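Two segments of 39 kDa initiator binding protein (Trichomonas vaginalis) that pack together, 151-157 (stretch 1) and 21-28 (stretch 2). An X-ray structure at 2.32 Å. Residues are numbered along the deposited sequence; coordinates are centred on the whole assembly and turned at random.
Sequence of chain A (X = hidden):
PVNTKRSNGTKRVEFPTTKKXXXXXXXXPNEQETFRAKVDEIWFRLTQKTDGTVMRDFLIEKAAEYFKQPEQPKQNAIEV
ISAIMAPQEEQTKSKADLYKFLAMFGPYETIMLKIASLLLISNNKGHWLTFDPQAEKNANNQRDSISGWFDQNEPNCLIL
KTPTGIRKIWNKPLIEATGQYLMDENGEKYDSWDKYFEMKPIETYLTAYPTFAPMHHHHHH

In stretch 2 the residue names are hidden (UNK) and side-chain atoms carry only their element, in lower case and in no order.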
# COMPACT_ATOMS: atom_id res chain seq x y z
N ASP A 151 3.07 -5.88 -6.14
CA ASP A 151 2.96 -6.50 -7.44
C ASP A 151 2.44 -5.44 -8.41
O ASP A 151 1.33 -4.93 -8.25
CB ASP A 151 1.97 -7.68 -7.33
CG ASP A 151 1.80 -8.49 -8.64
OD1 ASP A 151 1.70 -7.94 -9.75
OD2 ASP A 151 1.72 -9.72 -8.54
N GLN A 152 3.23 -5.12 -9.42
CA GLN A 152 2.76 -4.13 -10.38
C GLN A 152 1.42 -4.49 -11.04
O GLN A 152 0.67 -3.59 -11.41
CB GLN A 152 3.82 -3.88 -11.45
CG GLN A 152 4.17 -2.41 -11.58
CD GLN A 152 4.75 -1.83 -10.30
OE1 GLN A 152 4.11 -1.83 -9.25
NE2 GLN A 152 5.98 -1.34 -10.39
N ASN A 153 1.10 -5.76 -11.18
CA ASN A 153 -0.18 -6.15 -11.81
C ASN A 153 -1.37 -6.40 -10.90
O ASN A 153 -2.48 -6.56 -11.38
CB ASN A 153 -0.01 -7.40 -12.66
CG ASN A 153 0.48 -7.08 -14.03
OD1 ASN A 153 -0.33 -6.78 -14.92
ND2 ASN A 153 1.80 -7.10 -14.22
N GLU A 154 -1.13 -6.44 -9.59
CA GLU A 154 -2.15 -6.65 -8.56
C GLU A 154 -1.60 -5.72 -7.46
O GLU A 154 -1.14 -6.16 -6.40
CB GLU A 154 -2.11 -8.13 -8.17
CG GLU A 154 -3.25 -8.63 -7.27
CD GLU A 154 -3.39 -10.15 -7.35
OE1 GLU A 154 -3.94 -10.75 -6.41
OE2 GLU A 154 -2.96 -10.74 -8.35
N PRO A 155 -1.65 -4.40 -7.71
CA PRO A 155 -1.15 -3.36 -6.80
C PRO A 155 -1.47 -3.33 -5.30
O PRO A 155 -0.72 -2.69 -4.59
CB PRO A 155 -1.45 -2.05 -7.52
CG PRO A 155 -2.46 -2.39 -8.55
CD PRO A 155 -2.72 -3.87 -8.56
N ASN A 156 -2.52 -4.00 -4.82
CA ASN A 156 -2.83 -4.04 -3.38
C ASN A 156 -2.15 -5.27 -2.78
O ASN A 156 -2.34 -5.57 -1.60
CB ASN A 156 -4.35 -4.14 -3.12
CG ASN A 156 -4.96 -5.40 -3.72
OD1 ASN A 156 -4.55 -5.86 -4.79
ND2 ASN A 156 -5.98 -5.96 -3.04
N CYS A 157 -1.36 -5.98 -3.57
CA CYS A 157 -0.70 -7.18 -3.06
C CYS A 157 0.78 -6.95 -2.78
O CYS A 157 1.56 -6.68 -3.70
CB CYS A 157 -0.84 -8.34 -4.06
SG CYS A 157 0.02 -9.88 -3.56
N UNK A 21 -2.50 -7.08 -17.16
CA UNK A 21 -3.79 -6.36 -16.93
C UNK A 21 -3.97 -6.06 -15.43
O UNK A 21 -4.47 -6.89 -14.67
o UNK A 21 -6.08 -6.37 -17.75
c UNK A 21 -4.97 -7.20 -17.44
N UNK A 22 -3.55 -4.86 -15.04
CA UNK A 22 -3.60 -4.37 -13.66
C UNK A 22 -4.98 -4.36 -13.04
O UNK A 22 -5.89 -3.70 -13.51
c UNK A 22 -3.02 -2.95 -13.59
s UNK A 22 -2.99 -0.53 -12.16
c UNK A 22 -1.35 -0.22 -12.75
c UNK A 22 -3.04 -2.36 -12.18
N UNK A 23 -5.12 -5.07 -11.94
CA UNK A 23 -6.38 -5.13 -11.24
C UNK A 23 -6.10 -5.51 -9.78
O UNK A 23 -5.13 -6.21 -9.50
s UNK A 23 -9.00 -5.92 -11.49
c UNK A 23 -7.29 -6.15 -11.92
N UNK A 24 -6.92 -5.08 -8.85
CA UNK A 24 -6.61 -5.45 -7.48
C UNK A 24 -7.03 -6.90 -7.29
O UNK A 24 -7.95 -7.38 -7.96
c UNK A 24 -8.81 -4.48 -6.80
c UNK A 24 -6.69 -3.15 -6.54
c UNK A 24 -9.67 -4.05 -5.59
c UNK A 24 -7.33 -4.54 -6.48
N UNK A 25 -6.33 -7.59 -6.40
CA UNK A 25 -6.61 -8.98 -6.12
C UNK A 25 -7.25 -9.18 -4.75
O UNK A 25 -7.46 -8.21 -4.01
N UNK A 26 -7.53 -10.43 -4.43
CA UNK A 26 -8.16 -10.84 -3.19
C UNK A 26 -9.38 -9.98 -2.99
O UNK A 26 -9.75 -9.67 -1.84
c UNK A 26 -7.41 -11.79 -0.94
n UNK A 26 -8.46 -12.58 -1.12
o UNK A 26 -6.64 -11.93 0.02
c UNK A 26 -7.20 -10.69 -2.00
N UNK A 27 -10.03 -9.65 -4.11
CA UNK A 27 -11.20 -8.77 -4.12
C UNK A 27 -12.34 -9.34 -4.91
O UNK A 27 -12.11 -9.88 -6.00
c UNK A 27 -10.83 -7.41 -4.76
o UNK A 27 -9.70 -6.84 -4.14
N UNK A 28 -13.57 -9.18 -4.42
CA UNK A 28 -14.73 -9.67 -5.17
C UNK A 28 -14.96 -8.75 -6.36
O UNK A 28 -14.47 -7.62 -6.39
o UNK A 28 -16.36 -8.34 -3.95
c UNK A 28 -16.04 -9.68 -4.35
c UNK A 28 -15.92 -10.59 -3.13

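Position 21 carries two side-chain atoms, a carbon followed by an oxygen, and the CA-to-CB bond points away from stretch 1. A single hydroxyl on one carbon makes this residue serine. Its contact is made by the backbone instead: N of Ser21 donates a hydrogen bond to OD1 of Asn153 at 3.1 Å, so the asparagine side chain, whose end comes nearer than its CB direction suggests, holds the start of the segment.

At position 22 there are four side-chain atoms in an unbranched row, two carbons, a sulfur and a last carbon. The second carbon packs on CG of Pro155 at 3.7 Å in an apolar contact. A thioether within a linear chain is found only in methionine. The first two chi angles of Met22 are both t, so the chain is extended as far as its sulfur. Its CA also approaches O of Asn153 at 3.4 Å, in a CA-H...O contact.

Position 23 has one carbon and one sulfur; its CA-to-CB bond points away from stretch 1, and the side chain comes no nearer than 4.9 Å. One sulfur bonded to CB identifies cysteine. The thiol takes no close part, but the backbone does: N of Cys23 donates to O of Asn153 at 3.1 Å with an angle of 164°, and O of Cys23 receives a CA-H...O contact from CA of Glu154 at 3.2 Å, nearly straight at 174°.

Four carbons follow at position 24, forked at the first, with one arm two carbons long. Although the side chain starts sideways, its end leads away from stretch 1; CB at this position nevertheless lies 3.5 Å from OD1 of Asn156. Branching at CB with unequal arms means isoleucine.

No side-chain atoms are present at position 25. An ideal CB here would point toward stretch 1 and fall 1.7 Å from OE1 of Glu154, a clash. The residue is glycine, and without a CB, CA of Gly25 sits 3.2 Å from OE1 of Glu154. The backbone is gripped at both polar ends by one amide group: N of Gly25 donates to OD1 of Asn156 at 3.0 Å, while ND2 of Asn156 donates to O of Gly25 at 2.9 Å.

Position 26 has two carbons, the second carrying one oxygen and one nitrogen. This short carboxamide is asparagine, and its end leads away from stretch 1.

Position 27 again shows one carbon and one oxygen. Its CA-to-CB bond points toward stretch 1, and the oxygen lies 4.0 Å from ND2 of Asn156, without a hydrogen bond. The residue is serine. OG of Ser27 donates to O of Gly25 at 2.6 Å, so this carbonyl accepts from both stretches.

At position 28, one carbon carries an oxygen and a carbon, the pattern of threonine. Thr28 is out of reach of stretch 1 and caps a helix that begins just beyond the segment.

The contact, burying 407 Å² in total, relies chiefly on backbone recognition. Two successive type I turns, Asp151 to Glu154 and Glu154 to Cys157, present Asn153 and Asn156 to an irregular segment. Their side chains and the carbonyl of Asn153 meet its polar backbone groups, while Pro155 adds an apolar surface for Met22.

Stretch 2 21-28: SMCIGNST
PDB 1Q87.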